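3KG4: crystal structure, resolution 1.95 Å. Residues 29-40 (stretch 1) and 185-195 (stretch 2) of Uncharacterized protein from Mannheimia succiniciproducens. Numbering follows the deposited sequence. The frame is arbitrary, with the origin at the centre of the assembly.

Stretch 1 (29-40) SYDVITPSAARG
Stretch 2 (185-195) NRDLGWMLHDI

How do two segments whose touching residues are at least 155 apart in sequence lie against each other? Stretch 1 runs as a loop into a helix at Pro35–Gly40, which continues beyond it; stretch 2 has two strand segments, with a corner at Trp190. The second strand and the helix run at 46° between their N-to-C directions, their axes approaching to 6.9 Å. In the register, Asp31 CA lies 7.3 Å from Leu188 CA. Pro35 CA lies 5.4 Å from His193 CA. Ser36 CA lies 4.7 Å from Asp194 CA. In all, 674 Å² is buried over both sides.

What does the loop contribute before the helix? Tyr30 (phi/psi -60/164, chi1 m at -81°, chi2 -64°) reaches past Met191, so that Leu192 N donates to Tyr30 OH at 3.1 Å. A tyrosine suits this place because it offers both an acceptor and a ring face: Met191 CE lies over that face, 4.0 Å from the Tyr30 ring centroid. The CA-to-CB bond of Asp31 (-70/-24, chi1 m, chi2 7°) points toward stretch 2, and Asp31 OD2 forms a salt bridge with Arg186 NH1 at 3.0 Å, though the hydrogen bond within it is weak. The arginine reaches it with chi1 to chi4 of t, t, m and -162°.

Which side chains fill the middle? Val32, extended at -147/170 with chi1 m, places CG2 3.9 Å from Leu188 CD1 and 3.8 Å from Met191 SD. Met191 starts sideways from its CA, but chi angles of m, t and p bring its flexible end nearer, leaving CE 3.6 Å from Thr34 CG2. Ile33 (-61/139) points away. Thr34 (-83/157, chi1 p) directs its methyl at this apolar pocket while its OG1 caps the helix, accepting from Ala37 N at 3.0 Å.

How does the helix start engage the second strand? Pro35 (-55/-41, C-gamma exo) packs its ring on the strand backbone, with Pro35 CB 3.3 Å from His193 O and Pro35 CD 3.5 Å from Leu192 O; the latter oxygen is buried without a polar partner. One residue on, Ser36 N lies 3.0 Å from His193 O. Ser36 (-54/-51, chi1 t) donates from OG to Asp194 OD2 at 2.9 Å. A turn later, Arg39 (-65/-37; t, t, p, 95°) brings NE to Asp194 OD1 at 2.8 Å in a salt bridge at the guanidinium edge. Asp194, with chi1 -137° between wells and chi2 142°, thus receives both helix side chains, and its OD2 also accepts from Ile195 N at 3.0 Å.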

# COMPACT_ATOMS: atom_id res chain seq x y z
N SER A 29 7.25 9.50 -9.71
CA SER A 29 6.35 8.55 -9.03
C SER A 29 5.43 7.84 -10.03
O SER A 29 5.00 8.39 -11.07
CB SER A 29 5.48 9.27 -7.98
OG SER A 29 4.58 8.38 -7.26
N TYR A 30 5.11 6.61 -9.70
CA TYR A 30 3.99 5.94 -10.27
C TYR A 30 2.72 6.73 -9.93
O TYR A 30 2.74 7.61 -9.05
CB TYR A 30 3.88 4.59 -9.68
CG TYR A 30 4.76 3.52 -10.24
CD1 TYR A 30 4.63 3.10 -11.57
CD2 TYR A 30 5.63 2.83 -9.43
CE1 TYR A 30 5.40 2.06 -12.07
CE2 TYR A 30 6.41 1.79 -9.92
CZ TYR A 30 6.28 1.42 -11.25
OH TYR A 30 7.01 0.38 -11.76
N ASP A 31 1.65 6.43 -10.64
CA ASP A 31 0.37 7.11 -10.45
C ASP A 31 -0.32 6.79 -9.15
O ASP A 31 -1.13 7.59 -8.69
CB ASP A 31 -0.62 6.77 -11.60
CG ASP A 31 -0.20 7.30 -12.93
OD1 ASP A 31 0.92 7.83 -13.05
OD2 ASP A 31 -1.04 7.24 -13.88
N VAL A 32 -0.01 5.63 -8.58
CA VAL A 32 -0.62 5.15 -7.34
C VAL A 32 0.43 4.34 -6.57
O VAL A 32 1.49 3.95 -7.09
CB VAL A 32 -1.83 4.20 -7.62
CG1 VAL A 32 -2.94 4.93 -8.52
CG2 VAL A 32 -1.36 2.93 -8.35
N ILE A 33 0.08 4.03 -5.33
CA ILE A 33 0.88 3.16 -4.51
C ILE A 33 1.04 1.74 -5.10
O ILE A 33 0.10 1.15 -5.67
CB ILE A 33 0.30 3.15 -3.05
CG1 ILE A 33 1.26 2.43 -2.09
CG2 ILE A 33 -1.05 2.45 -3.04
CD1 ILE A 33 1.02 2.72 -0.61
N THR A 34 2.26 1.21 -4.99
CA THR A 34 2.58 -0.12 -5.39
C THR A 34 2.22 -1.08 -4.27
O THR A 34 2.16 -0.67 -3.11
CB THR A 34 4.09 -0.27 -5.67
OG1 THR A 34 4.83 0.18 -4.51
CG2 THR A 34 4.51 0.60 -6.91
N PRO A 35 1.99 -2.38 -4.60
CA PRO A 35 1.83 -3.41 -3.60
C PRO A 35 3.05 -3.42 -2.65
O PRO A 35 2.89 -3.57 -1.45
CB PRO A 35 1.81 -4.69 -4.43
CG PRO A 35 1.18 -4.20 -5.79
CD PRO A 35 1.75 -2.86 -5.97
N SER A 36 4.24 -3.26 -3.24
CA SER A 36 5.51 -3.22 -2.50
C SER A 36 5.49 -2.16 -1.39
O SER A 36 5.78 -2.46 -0.21
CB SER A 36 6.66 -2.95 -3.49
OG SER A 36 7.90 -3.19 -2.88
N ALA A 37 5.11 -0.94 -1.72
CA ALA A 37 5.02 0.14 -0.73
C ALA A 37 3.93 -0.09 0.31
O ALA A 37 4.09 0.28 1.51
CB ALA A 37 4.84 1.53 -1.41
N ALA A 38 2.82 -0.66 -0.14
CA ALA A 38 1.69 -0.94 0.74
C ALA A 38 2.10 -1.97 1.80
O ALA A 38 1.82 -1.79 2.98
CB ALA A 38 0.43 -1.40 -0.07
N ARG A 39 2.80 -3.00 1.36
CA ARG A 39 3.26 -4.04 2.22
C ARG A 39 4.28 -3.50 3.23
O ARG A 39 4.30 -3.94 4.39
CB ARG A 39 3.85 -5.17 1.39
CG ARG A 39 4.33 -6.36 2.21
CD ARG A 39 4.61 -7.60 1.36
NE ARG A 39 5.88 -7.42 0.67
CZ ARG A 39 7.06 -7.86 1.09
NH1 ARG A 39 7.17 -8.56 2.22
NH2 ARG A 39 8.13 -7.62 0.35
N GLY A 40 5.12 -2.56 2.80
CA GLY A 40 6.04 -1.85 3.70
C GLY A 40 5.29 -1.12 4.80
O GLY A 40 5.71 -1.11 5.96
N ASN A 185 -11.88 4.48 -13.82
CA ASN A 185 -11.49 3.32 -14.60
C ASN A 185 -10.33 3.75 -15.46
O ASN A 185 -10.48 4.70 -16.24
CB ASN A 185 -12.66 2.83 -15.44
CG ASN A 185 -13.79 2.25 -14.61
OD1 ASN A 185 -13.68 1.15 -14.08
ND2 ASN A 185 -14.90 2.98 -14.52
N ARG A 186 -9.16 3.14 -15.23
CA ARG A 186 -7.92 3.55 -15.87
C ARG A 186 -6.94 2.36 -15.97
O ARG A 186 -6.71 1.68 -15.00
CB ARG A 186 -7.19 4.64 -15.09
CG ARG A 186 -5.99 5.16 -15.82
CD ARG A 186 -5.11 6.12 -15.00
NE ARG A 186 -5.66 7.45 -14.97
CZ ARG A 186 -4.99 8.55 -14.65
NH1 ARG A 186 -3.70 8.49 -14.33
NH2 ARG A 186 -5.61 9.73 -14.67
N ASP A 187 -6.33 2.20 -17.14
CA ASP A 187 -5.25 1.23 -17.29
C ASP A 187 -3.98 1.93 -16.80
O ASP A 187 -3.49 2.85 -17.44
CB ASP A 187 -5.11 0.84 -18.75
CG ASP A 187 -4.06 -0.23 -18.98
OD1 ASP A 187 -3.37 -0.70 -18.01
OD2 ASP A 187 -3.91 -0.57 -20.15
N LEU A 188 -3.43 1.50 -15.68
CA LEU A 188 -2.20 2.13 -15.17
C LEU A 188 -0.94 1.53 -15.81
O LEU A 188 0.14 2.02 -15.59
CB LEU A 188 -2.15 1.98 -13.63
CG LEU A 188 -3.29 2.77 -12.95
CD1 LEU A 188 -3.48 2.41 -11.53
CD2 LEU A 188 -3.03 4.26 -13.08
N GLY A 189 -1.08 0.46 -16.58
CA GLY A 189 0.09 -0.13 -17.25
C GLY A 189 0.87 -1.04 -16.30
O GLY A 189 0.37 -1.47 -15.25
N TRP A 190 2.09 -1.35 -16.69
CA TRP A 190 2.92 -2.29 -15.93
C TRP A 190 3.53 -1.57 -14.73
O TRP A 190 4.03 -0.46 -14.85
CB TRP A 190 3.98 -2.88 -16.84
CG TRP A 190 3.41 -3.73 -17.89
CD1 TRP A 190 3.28 -3.44 -19.23
CD2 TRP A 190 2.86 -5.03 -17.72
NE1 TRP A 190 2.65 -4.50 -19.89
CE2 TRP A 190 2.39 -5.48 -18.98
CE3 TRP A 190 2.73 -5.89 -16.61
CZ2 TRP A 190 1.84 -6.72 -19.15
CZ3 TRP A 190 2.16 -7.09 -16.79
CH2 TRP A 190 1.72 -7.51 -18.05
N MET A 191 3.41 -2.16 -13.56
CA MET A 191 3.88 -1.49 -12.34
C MET A 191 4.59 -2.54 -11.54
O MET A 191 4.24 -3.72 -11.60
CB MET A 191 2.72 -0.96 -11.48
CG MET A 191 1.94 0.25 -12.00
SD MET A 191 0.79 1.10 -10.85
CE MET A 191 1.93 1.26 -9.36
N LEU A 192 5.56 -2.12 -10.73
CA LEU A 192 6.20 -3.02 -9.79
C LEU A 192 5.16 -3.64 -8.90
O LEU A 192 4.33 -2.91 -8.36
CB LEU A 192 7.16 -2.22 -8.92
CG LEU A 192 7.95 -3.09 -7.93
CD1 LEU A 192 8.98 -3.88 -8.76
CD2 LEU A 192 8.61 -2.16 -6.89
N HIS A 193 5.16 -4.98 -8.79
CA HIS A 193 4.38 -5.68 -7.80
C HIS A 193 5.26 -5.74 -6.51
O HIS A 193 4.91 -5.19 -5.47
CB HIS A 193 4.05 -7.08 -8.31
CG HIS A 193 3.05 -7.83 -7.48
ND1 HIS A 193 2.99 -7.73 -6.10
CD2 HIS A 193 2.08 -8.70 -7.83
CE1 HIS A 193 2.01 -8.49 -5.65
NE2 HIS A 193 1.44 -9.10 -6.67
N ASP A 194 6.40 -6.40 -6.60
CA ASP A 194 7.34 -6.42 -5.45
C ASP A 194 8.69 -6.93 -5.93
O ASP A 194 8.82 -7.32 -7.07
CB ASP A 194 6.78 -7.32 -4.32
CG ASP A 194 6.95 -6.70 -2.91
OD1 ASP A 194 6.01 -6.88 -2.08
OD2 ASP A 194 8.01 -6.05 -2.65
N ILE A 195 9.69 -6.93 -5.03
CA ILE A 195 11.06 -7.40 -5.31
C ILE A 195 11.42 -8.54 -4.34
O ILE A 195 10.97 -8.53 -3.19
CB ILE A 195 12.10 -6.26 -5.13
CG1 ILE A 195 11.86 -5.14 -6.15
CG2 ILE A 195 13.54 -6.75 -5.32
CD1 ILE A 195 11.76 -3.75 -5.51